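Poly-beta-hydroxybuterate polymerase (Cupriavidus necator, PDB 5T6O) builds polyhydroxybutyrate by nontemplate-dependent polymerisation, probably as an acyltransferase, this chain being the catalytic domain of the class I synthase. Local coordinates at residues A[10-15]-A[60-65]; A[64-67]-A[71-74]; A[210-213]-A[217-220]; A[281-286]-A[306-311]. The protein carries 1 engineered substitution. One frame throughout, in Å; residues are numbered along the deposited sequence.

Contact 1: A[10-15]-A[60-65]; sequences AVTEGA and SLVRHV
A chi1 of -60° in T12 sets its methyl CG2 anti to the backbone N and its hydroxyl beside that nitrogen; at the start of helix 61-67 the hydroxyl is turned to S60 and R63, the methyl to V62. T12 OG1 lies 3.6 Å from S60 OG and equally far from R63 CB; the T12 and R63 side chains cross at about a right angle. The methyl rests more loosely against V62, with 4.2 Å between T12 CG2 and V62 CG1. The two hydroxyls are not bonded to each other; both hydrogen-bond to OD1 of D54, which thereby ties the N-terminal loop to the helix start. S60 occupies the N-cap position. Its OG, anti to the backbone N (chi1 165°), receives the R63 amide in an almost straight capping bond, 2.8 Å from R63 N to S60 OG at 173°. The R63 chain bends at chi3 and leads away from T12, and its NE is bonded to P57 O. The loop carrying T12 runs into strand 14-19; Y28 of strand 23-28 touches both T12 and V62, V62 also reaches M42 of strand 40-43, and L61 packs on W348 and W351 of helix 348-358.

Contact 2: A[64-67]-A[71-74]; sequences HVVE and TVFL
The methyl CG2 of V72 fits against two successive valines of helix 61-67. V65 CG1 comes within 3.6 Å of V72 CG2, the two side chains crossing at about a right angle, and V66 CG2 stands 3.7 Å from the same V72 methyl. V66 CG2 also reaches the branch point, 4.0 Å from V72 CB, its side chain lying at a slant to that of V72. With V72 at chi1 175°, CG2 is the methyl opposite the carbonyl carbon, and this is the branch that faces the helix. V66 likewise offers the methyl opposite its carbonyl carbon, whereas V65 offers the one opposite its backbone N.

The next shell holds both partners in place. Y28 of strand 23-28 touches V66 and V72, while M42 of strand 40-43 touches V65 and V72; V65 packs further on L40 and on W351 of helix 348-358. Strand 72-77 is itself fixed by backbone hydrogen bonds, V72 pairing with Y28 and F73 with L40 and M42. Helix and strand are the last two elements of the beta-alpha-beta unit formed by strand 40-43, helix 61-67 and strand 72-77, part of the alpha/beta hydrolase fold. No hydrogen bond crosses between the two segments: the contact is purely apolar, so it probably contributes by shape and hydrophobic burial, alongside the short covalent link.

Contact 3: A[210-213]-A[217-220]; sequences NYLK and PVPF
K213 and F220 meet where the lysine's stem reaches the phenyl ring: CB and CG come to its CZ-CE1 rim, and CD lies over one face. K213 CB is 4.0 Å from F220 CZ, K213 CG is 4.1 Å from F220 CE1, and K213 CD stands 4.1 Å above the F220 ring plane, offset toward the rim. Because the chain is extended beyond CG, it carries the ammonium group on over the same ring. K213 NZ lies 4.9 Å from the F220 centroid and 24° off the ring normal, a cation-pi interaction. At the ring's edge and in its plane sits V218 O.

This pair is exposed, and its polar end is wet. A water accepts from K213 NZ at 3.1 Å and donates to F220 O at 2.8 Å, bridging K213 to the backbone carbonyl of F220, whose ring the lysine overlies. The other side is buried: L212 CD2 packs 4.3 Å from V218 CG2, and F161 of the second subunit also lies on L212.

The whole is a helix-loop-helix junction within the alpha/beta hydrolase domain, at a face met by another subunit. T216 OG1, in the link between helices 202-215 and 220-227, is hydrogen-bonded to L212 O and V218 N; P219 takes the N-cap position of the following helix, and L223 of that helix packs against L212, K213 and V218.

Contact 4: A[281-286]-A[306-311]; sequences HIVPWT and SGHIAG. With SO4 (sulfate ion), chain B.
OD1 of D280 takes hydrogen bonds from the backbone N of both I282 and V283, while OD2 of the same carboxylate is bonded to ND1 of H308, the ring on which these two residues pack. In this alpha/beta hydrolase fold, the aspartate follows strand 272-277 and the histidine follows strand 299-304, an arrangement consistent with the Asp-His pair of a catalytic triad. H308 CG, anti to its backbone N (chi1 -179°), presents the ring to I282, which covers one face: I282 CB makes a CH-pi contact 4.1 Å from the H308 centroid, 15° off the ring normal. The branches of I282 spread from there, CD1 to 3.7 Å from H308 CD2 and CG2 to 4.0 Å from H308 CE1. V283 CG2 approaches that same CE1 obliquely. E164 of the second subunit accepts hydrogen bonds from I309 N (at OE2) and A310 N (at OE1). At the start of helix 285-289, T286 CG2 lies over the centre of the W285 ring, and a sulfate, probably from the crystallisation liquor and also held by R278 NH2, places O4 at the indole edge, 3.1 Å from W285 NE1 with an N-H...O angle of 160°.

Contacts 1 and 2 are neighbours on helix 61-67, with centres about 7 Å apart, and they touch where V62 CG2 lies 3.9 Å from L74 CD1. Contact 1 packs the helix start against the loop leading into strand 14-19, contact 2 the later part against strand 72-77; both strands belong to the same sheet. Contacts 3 and 4 follow along the chain, their centres about 18 Å apart. Contact 3 joins helices 202-215 and 220-227; contact 4 joins the loops after strands 272-277 and 299-304, with the starts of the helices that follow, about 23 Å from contacts 1 and 2 between centres. Both later contacts meet the second subunit; contact 4, with its probable Asp-His pair, therefore lies near that interface.

Contact 1: A[10-15]-A[60-65]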
loop_
_atom_site.group_PDB
_atom_site.type_symbol
_atom_site.label_atom_id
_atom_site.label_comp_id
_atom_site.label_asym_id
_atom_site.label_seq_id
_atom_site.Cartn_x
_atom_site.Cartn_y
_atom_site.Cartn_z
ATOM N N ALA A 10 35.951 12.313 0.029
ATOM C CA ALA A 10 36.340 12.568 1.418
ATOM C C ALA A 10 37.620 13.400 1.491
ATOM O O ALA A 10 38.584 13.037 2.170
ATOM C CB ALA A 10 36.490 11.257 2.194
ATOM N N VAL A 11 37.625 14.540 0.795
ATOM C CA VAL A 11 38.837 15.345 0.670
ATOM C C VAL A 11 38.738 16.674 1.412
ATOM O O VAL A 11 39.636 17.509 1.280
ATOM C CB VAL A 11 39.215 15.574 -0.805
ATOM C CG1 VAL A 11 39.562 14.246 -1.473
ATOM C CG2 VAL A 11 38.091 16.299 -1.550
ATOM N N THR A 12 37.701 16.897 2.216
ATOM C CA THR A 12 37.671 18.161 2.951
ATOM C C THR A 12 38.833 18.195 3.939
ATOM O O THR A 12 39.126 17.196 4.600
ATOM C CB THR A 12 36.331 18.347 3.656
ATOM O OG1 THR A 12 35.294 18.356 2.663
ATOM C CG2 THR A 12 36.290 19.694 4.430
ATOM N N GLU A 13 39.530 19.333 4.000
ATOM C CA GLU A 13 40.794 19.393 4.734
ATOM C C GLU A 13 40.558 19.310 6.239
ATOM O O GLU A 13 39.700 20.015 6.784
ATOM C CB GLU A 13 41.555 20.677 4.382
ATOM C CG GLU A 13 42.940 20.777 5.042
ATOM C CD GLU A 13 43.828 21.865 4.446
ATOM O OE1 GLU A 13 43.386 22.566 3.513
ATOM O OE2 GLU A 13 44.977 22.023 4.930
ATOM N N GLY A 14 41.333 18.458 6.910
ATOM C CA GLY A 14 41.157 18.251 8.335
ATOM C C GLY A 14 42.283 17.419 8.915
ATOM O O GLY A 14 43.258 17.100 8.235
ATOM N N ALA A 15 42.134 17.071 10.196
ATOM C CA ALA A 15 43.110 16.241 10.892
ATOM C C ALA A 15 42.396 15.288 11.837
ATOM O O ALA A 15 41.354 15.622 12.408
ATOM C CB ALA A 15 44.113 17.084 11.690
ATOM N N SER A 60 29.527 17.706 -0.628
ATOM C CA SER A 60 29.917 17.421 0.752
ATOM C C SER A 60 29.061 18.214 1.740
ATOM O O SER A 60 29.058 19.452 1.717
ATOM C CB SER A 60 31.397 17.753 0.949
ATOM O OG SER A 60 31.727 17.828 2.328
ATOM N N LEU A 61 28.391 17.506 2.653
ATOM C CA LEU A 61 27.714 18.193 3.742
ATOM C C LEU A 61 28.724 18.778 4.719
ATOM O O LEU A 61 28.524 19.882 5.236
ATOM C CB LEU A 61 26.752 17.238 4.459
ATOM C CG LEU A 61 25.940 17.879 5.579
ATOM C CD1 LEU A 61 24.881 18.818 5.012
ATOM C CD2 LEU A 61 25.333 16.804 6.485
ATOM N N VAL A 62 29.817 18.053 4.988
ATOM C CA VAL A 62 30.842 18.588 5.881
ATOM C C VAL A 62 31.351 19.924 5.363
ATOM O O VAL A 62 31.364 20.926 6.091
ATOM C CB VAL A 62 31.999 17.587 6.058
ATOM C CG1 VAL A 62 33.149 18.269 6.752
ATOM C CG2 VAL A 62 31.533 16.367 6.871
ATOM N N ARG A 63 31.789 19.963 4.099
ATOM C CA ARG A 63 32.345 21.209 3.580
ATOM C C ARG A 63 31.318 22.329 3.632
ATOM O O ARG A 63 31.647 23.474 3.956
ATOM C CB ARG A 63 32.857 21.021 2.154
ATOM C CG ARG A 63 33.662 22.222 1.637
ATOM C CD ARG A 63 33.925 22.116 0.138
ATOM N NE ARG A 63 32.674 22.072 -0.623
ATOM C CZ ARG A 63 32.030 23.150 -1.068
ATOM N NH1 ARG A 63 32.522 24.362 -0.833
ATOM N NH2 ARG A 63 30.895 23.021 -1.749
ATOM N N HIS A 64 30.059 22.018 3.323
ATOM C CA HIS A 64 29.038 23.054 3.359
ATOM C C HIS A 64 28.892 23.645 4.761
ATOM O O HIS A 64 28.768 24.868 4.916
ATOM C CB HIS A 64 27.708 22.489 2.870
ATOM C CG HIS A 64 26.622 23.512 2.798
ATOM N ND1 HIS A 64 26.491 24.381 1.739
ATOM C CD2 HIS A 64 25.640 23.829 3.675
ATOM C CE1 HIS A 64 25.465 25.186 1.959
ATOM N NE2 HIS A 64 24.928 24.869 3.125
ATOM N N VAL A 65 28.899 22.797 5.794
ATOM C CA VAL A 65 28.709 23.295 7.159
ATOM C C VAL A 65 29.926 24.102 7.605
ATOM O O VAL A 65 29.791 25.150 8.250
ATOM C CB VAL A 65 28.408 22.132 8.122
ATOM C CG1 VAL A 65 28.352 22.620 9.563
ATOM C CG2 VAL A 65 27.083 21.456 7.740
#

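Contact 2: A[64-67]-A[71-74]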
loop_
_atom_site.group_PDB
_atom_site.type_symbol
_atom_site.label_atom_id
_atom_site.label_comp_id
_atom_site.label_asym_id
_atom_site.label_seq_id
_atom_site.Cartn_x
_atom_site.Cartn_y
_atom_site.Cartn_z
ATOM N N HIS A 64 30.059 22.018 3.323
ATOM C CA HIS A 64 29.038 23.054 3.359
ATOM C C HIS A 64 28.892 23.645 4.761
ATOM O O HIS A 64 28.768 24.868 4.916
ATOM C CB HIS A 64 27.708 22.489 2.870
ATOM C CG HIS A 64 26.622 23.512 2.798
ATOM N ND1 HIS A 64 26.491 24.381 1.739
ATOM C CD2 HIS A 64 25.640 23.829 3.675
ATOM C CE1 HIS A 64 25.465 25.186 1.959
ATOM N NE2 HIS A 64 24.928 24.869 3.125
ATOM N N VAL A 65 28.899 22.797 5.794
ATOM C CA VAL A 65 28.709 23.295 7.159
ATOM C C VAL A 65 29.926 24.102 7.605
ATOM O O VAL A 65 29.791 25.150 8.250
ATOM C CB VAL A 65 28.408 22.132 8.122
ATOM C CG1 VAL A 65 28.352 22.620 9.563
ATOM C CG2 VAL A 65 27.083 21.456 7.740
ATOM N N VAL A 66 31.132 23.636 7.255
ATOM C CA VAL A 66 32.343 24.395 7.563
ATOM C C VAL A 66 32.291 25.766 6.896
ATOM O O VAL A 66 32.709 26.776 7.480
ATOM C CB VAL A 66 33.596 23.597 7.148
ATOM C CG1 VAL A 66 34.888 24.437 7.309
ATOM C CG2 VAL A 66 33.694 22.307 7.976
ATOM N N GLU A 67 31.759 25.835 5.671
ATOM C CA GLU A 67 31.701 27.122 4.982
ATOM C C GLU A 67 30.616 28.031 5.545
ATOM O O GLU A 67 30.671 29.246 5.331
ATOM C CB GLU A 67 31.488 26.918 3.479
ATOM C CG GLU A 67 32.712 26.377 2.767
ATOM C CD GLU A 67 32.617 26.497 1.258
ATOM N N THR A 71 32.659 24.999 13.411
ATOM C CA THR A 71 33.687 23.994 13.642
ATOM C C THR A 71 33.032 22.623 13.601
ATOM O O THR A 71 32.067 22.375 14.331
ATOM C CB THR A 71 34.346 24.227 14.996
ATOM O OG1 THR A 71 34.847 25.569 15.060
ATOM C CG2 THR A 71 35.486 23.214 15.245
ATOM N N VAL A 72 33.531 21.734 12.748
ATOM C CA VAL A 72 32.941 20.412 12.567
ATOM C C VAL A 72 33.918 19.352 13.058
ATOM O O VAL A 72 35.081 19.325 12.636
ATOM C CB VAL A 72 32.552 20.157 11.098
ATOM C CG1 VAL A 72 32.045 18.723 10.912
ATOM C CG2 VAL A 72 31.476 21.157 10.640
ATOM N N PHE A 73 33.439 18.479 13.942
ATOM C CA PHE A 73 34.110 17.244 14.328
ATOM C C PHE A 73 33.303 16.076 13.781
ATOM O O PHE A 73 32.091 16.200 13.568
ATOM C CB PHE A 73 34.213 17.104 15.847
ATOM C CG PHE A 73 35.070 18.148 16.515
ATOM C CD1 PHE A 73 36.421 17.911 16.740
ATOM C CD2 PHE A 73 34.508 19.319 16.994
ATOM C CE1 PHE A 73 37.207 18.850 17.401
ATOM C CE2 PHE A 73 35.293 20.276 17.649
ATOM C CZ PHE A 73 36.647 20.034 17.853
ATOM N N LEU A 74 33.965 14.946 13.540
ATOM C CA LEU A 74 33.251 13.830 12.929
ATOM C C LEU A 74 33.832 12.506 13.399
ATOM O O LEU A 74 35.051 12.343 13.508
ATOM C CB LEU A 74 33.283 13.919 11.388
ATOM C CG LEU A 74 32.645 12.792 10.567
ATOM C CD1 LEU A 74 32.057 13.364 9.270
ATOM C CD2 LEU A 74 33.682 11.693 10.235
#

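Contact 3: A[210-213]-A[217-220]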
loop_
_atom_site.group_PDB
_atom_site.type_symbol
_atom_site.label_atom_id
_atom_site.label_comp_id
_atom_site.label_asym_id
_atom_site.label_seq_id
_atom_site.Cartn_x
_atom_site.Cartn_y
_atom_site.Cartn_z
ATOM N N ASN A 210 25.892 -4.696 -11.183
ATOM C CA ASN A 210 25.936 -4.686 -12.637
ATOM C C ASN A 210 24.603 -4.236 -13.230
ATOM O O ASN A 210 24.568 -3.523 -14.244
ATOM C CB ASN A 210 26.321 -6.078 -13.126
ATOM C CG ASN A 210 26.783 -6.087 -14.546
ATOM O OD1 ASN A 210 26.031 -6.451 -15.441
ATOM N ND2 ASN A 210 28.029 -5.685 -14.771
ATOM N N TYR A 211 23.493 -4.641 -12.614
ATOM C CA TYR A 211 22.185 -4.232 -13.120
ATOM C C TYR A 211 21.982 -2.725 -12.977
ATOM O O TYR A 211 21.539 -2.055 -13.920
ATOM C CB TYR A 211 21.070 -4.976 -12.389
ATOM C CG TYR A 211 19.709 -4.426 -12.777
ATOM C CD1 TYR A 211 19.108 -4.801 -13.971
ATOM C CD2 TYR A 211 19.059 -3.500 -11.972
ATOM C CE1 TYR A 211 17.881 -4.283 -14.349
ATOM C CE2 TYR A 211 17.820 -2.966 -12.349
ATOM C CZ TYR A 211 17.247 -3.369 -13.536
ATOM O OH TYR A 211 16.028 -2.861 -13.919
ATOM N N LEU A 212 22.278 -2.182 -11.796
ATOM C CA LEU A 212 22.028 -0.763 -11.555
ATOM C C LEU A 212 22.880 0.105 -12.470
ATOM O O LEU A 212 22.409 1.126 -12.988
ATOM C CB LEU A 212 22.315 -0.420 -10.094
ATOM C CG LEU A 212 21.372 -1.081 -9.096
ATOM C CD1 LEU A 212 21.807 -0.752 -7.685
ATOM C CD2 LEU A 212 19.932 -0.622 -9.375
ATOM N N LYS A 213 24.138 -0.287 -12.676
ATOM C CA LYS A 213 25.041 0.523 -13.492
ATOM C C LYS A 213 24.607 0.565 -14.947
ATOM O O LYS A 213 24.828 1.572 -15.624
ATOM C CB LYS A 213 26.467 -0.001 -13.372
ATOM C CG LYS A 213 27.027 0.236 -11.992
ATOM C CD LYS A 213 28.524 0.007 -11.916
ATOM C CE LYS A 213 29.022 0.386 -10.531
ATOM N NZ LYS A 213 30.498 0.509 -10.466
ATOM N N PRO A 217 19.786 5.213 -13.489
ATOM C CA PRO A 217 20.696 6.341 -13.249
ATOM C C PRO A 217 21.237 6.410 -11.825
ATOM O O PRO A 217 21.649 7.491 -11.394
ATOM C CB PRO A 217 19.814 7.559 -13.551
ATOM C CG PRO A 217 18.451 7.112 -13.113
ATOM C CD PRO A 217 18.370 5.644 -13.513
ATOM N N VAL A 218 21.236 5.309 -11.075
ATOM C CA VAL A 218 21.832 5.391 -9.736
ATOM C C VAL A 218 23.279 5.864 -9.875
ATOM O O VAL A 218 24.025 5.335 -10.721
ATOM C CB VAL A 218 21.752 4.030 -9.020
ATOM C CG1 VAL A 218 22.474 4.082 -7.677
ATOM C CG2 VAL A 218 20.277 3.611 -8.836
ATOM N N PRO A 219 23.712 6.884 -9.134
ATOM C CA PRO A 219 25.027 7.480 -9.410
ATOM C C PRO A 219 26.165 6.571 -8.975
ATOM O O PRO A 219 26.064 5.832 -7.995
ATOM C CB PRO A 219 25.012 8.775 -8.581
ATOM C CG PRO A 219 23.583 9.032 -8.271
ATOM C CD PRO A 219 22.958 7.669 -8.145
ATOM N N PHE A 220 27.281 6.669 -9.696
ATOM C CA PHE A 220 28.407 5.778 -9.425
ATOM C C PHE A 220 29.081 6.084 -8.087
ATOM O O PHE A 220 29.604 5.166 -7.437
ATOM C CB PHE A 220 29.417 5.846 -10.576
ATOM C CG PHE A 220 29.004 5.042 -11.800
ATOM C CD1 PHE A 220 27.664 4.849 -12.107
ATOM C CD2 PHE A 220 29.951 4.460 -12.615
ATOM C CE1 PHE A 220 27.278 4.115 -13.218
ATOM C CE2 PHE A 220 29.572 3.720 -13.727
ATOM C CZ PHE A 220 28.230 3.547 -14.025
HETATM O O HOH W 1 30.756 2.945 -8.635
#

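Contact 4: A[281-286]-A[306-311]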
loop_
_atom_site.group_PDB
_atom_site.type_symbol
_atom_site.label_atom_id
_atom_site.label_comp_id
_atom_site.label_asym_id
_atom_site.label_seq_id
_atom_site.Cartn_x
_atom_site.Cartn_y
_atom_site.Cartn_z
ATOM N N HIS A 281 12.891 4.591 1.138
ATOM C CA HIS A 281 12.312 3.310 1.539
ATOM C C HIS A 281 13.249 2.499 2.413
ATOM O O HIS A 281 12.938 1.355 2.751
ATOM C CB HIS A 281 11.894 2.521 0.306
ATOM C CG HIS A 281 10.850 3.230 -0.492
ATOM N ND1 HIS A 281 9.618 3.557 0.034
ATOM C CD2 HIS A 281 10.876 3.741 -1.744
ATOM C CE1 HIS A 281 8.914 4.210 -0.873
ATOM N NE2 HIS A 281 9.654 4.333 -1.962
ATOM N N ILE A 282 14.382 3.071 2.787
ATOM C CA ILE A 282 15.259 2.493 3.796
ATOM C C ILE A 282 14.903 3.016 5.180
ATOM O O ILE A 282 14.782 2.250 6.142
ATOM C CB ILE A 282 16.724 2.793 3.413
ATOM C CG1 ILE A 282 17.074 2.043 2.127
ATOM C CG2 ILE A 282 17.677 2.414 4.525
ATOM C CD1 ILE A 282 18.424 2.382 1.581
ATOM N N VAL A 283 14.697 4.324 5.280
ATOM C CA VAL A 283 14.119 4.975 6.451
ATOM C C VAL A 283 12.847 5.670 5.970
ATOM O O VAL A 283 12.920 6.820 5.514
ATOM C CB VAL A 283 15.112 5.970 7.082
ATOM C CG1 VAL A 283 14.504 6.683 8.282
ATOM C CG2 VAL A 283 16.421 5.270 7.484
ATOM N N PRO A 284 11.678 5.019 6.015
ATOM C CA PRO A 284 10.443 5.685 5.577
ATOM C C PRO A 284 10.287 7.039 6.254
ATOM O O PRO A 284 10.575 7.188 7.442
ATOM C CB PRO A 284 9.341 4.711 6.017
ATOM C CG PRO A 284 10.022 3.352 5.975
ATOM C CD PRO A 284 11.438 3.627 6.446
ATOM N N TRP A 285 9.837 8.040 5.495
ATOM C CA TRP A 285 9.762 9.373 6.088
ATOM C C TRP A 285 8.761 9.400 7.232
ATOM O O TRP A 285 8.961 10.126 8.211
ATOM C CB TRP A 285 9.439 10.441 5.028
ATOM C CG TRP A 285 7.977 10.652 4.668
ATOM C CD1 TRP A 285 7.314 10.105 3.611
ATOM C CD2 TRP A 285 7.028 11.503 5.341
ATOM N NE1 TRP A 285 6.009 10.548 3.589
ATOM C CE2 TRP A 285 5.806 11.399 4.645
ATOM C CE3 TRP A 285 7.094 12.332 6.462
ATOM C CZ2 TRP A 285 4.663 12.097 5.030
ATOM C CZ3 TRP A 285 5.951 13.031 6.849
ATOM C CH2 TRP A 285 4.756 12.906 6.134
ATOM N N THR A 286 7.716 8.572 7.153
ATOM C CA THR A 286 6.750 8.498 8.243
ATOM C C THR A 286 7.379 7.906 9.499
ATOM O O THR A 286 6.971 8.246 10.620
ATOM C CB THR A 286 5.548 7.664 7.804
ATOM O OG1 THR A 286 6.007 6.401 7.317
ATOM C CG2 THR A 286 4.808 8.364 6.679
ATOM N N SER A 306 12.632 13.209 -2.734
ATOM C CA SER A 306 13.447 12.149 -3.338
ATOM C C SER A 306 13.894 11.078 -2.337
ATOM O O SER A 306 13.325 10.958 -1.245
ATOM C CB SER A 306 14.662 12.742 -4.076
ATOM O OG SER A 306 15.176 11.804 -5.019
ATOM N N GLY A 307 14.891 10.277 -2.725
ATOM C CA GLY A 307 15.203 9.025 -2.057
ATOM C C GLY A 307 16.145 9.163 -0.868
ATOM O O GLY A 307 16.444 10.257 -0.385
ATOM N N HIS A 308 16.632 8.001 -0.408
ATOM C CA HIS A 308 17.431 7.916 0.814
ATOM C C HIS A 308 18.649 8.835 0.759
ATOM O O HIS A 308 18.866 9.656 1.661
ATOM C CB HIS A 308 17.852 6.455 1.029
ATOM C CG HIS A 308 18.653 6.215 2.273
ATOM N ND1 HIS A 308 18.174 6.491 3.537
ATOM C CD2 HIS A 308 19.898 5.704 2.444
ATOM C CE1 HIS A 308 19.092 6.166 4.433
ATOM N NE2 HIS A 308 20.147 5.685 3.795
ATOM N N ILE A 309 19.472 8.700 -0.276
ATOM C CA ILE A 309 20.666 9.543 -0.375
ATOM C C ILE A 309 20.394 10.797 -1.195
ATOM O O ILE A 309 20.820 11.889 -0.819
ATOM C CB ILE A 309 21.855 8.753 -0.963
ATOM C CG1 ILE A 309 22.231 7.583 -0.050
ATOM C CG2 ILE A 309 23.055 9.691 -1.173
ATOM C CD1 ILE A 309 22.614 8.005 1.361
ATOM N N ALA A 310 19.691 10.664 -2.321
ATOM C CA ALA A 310 19.410 11.842 -3.144
ATOM C C ALA A 310 18.727 12.941 -2.333
ATOM O O ALA A 310 18.991 14.129 -2.540
ATOM C CB ALA A 310 18.548 11.457 -4.350
ATOM N N GLY A 311 17.861 12.564 -1.391
ATOM C CA GLY A 311 17.144 13.576 -0.630
ATOM C C GLY A 311 18.019 14.278 0.393
ATOM O O GLY A 311 17.917 15.494 0.578
HETATM S S SO4 B . 3.402 9.775 0.645
HETATM O O1 SO4 B . 2.537 10.928 0.403
HETATM O O2 SO4 B . 2.820 8.615 -0.031
HETATM O O3 SO4 B . 4.736 10.024 0.097
HETATM O O4 SO4 B . 3.483 9.526 2.086
#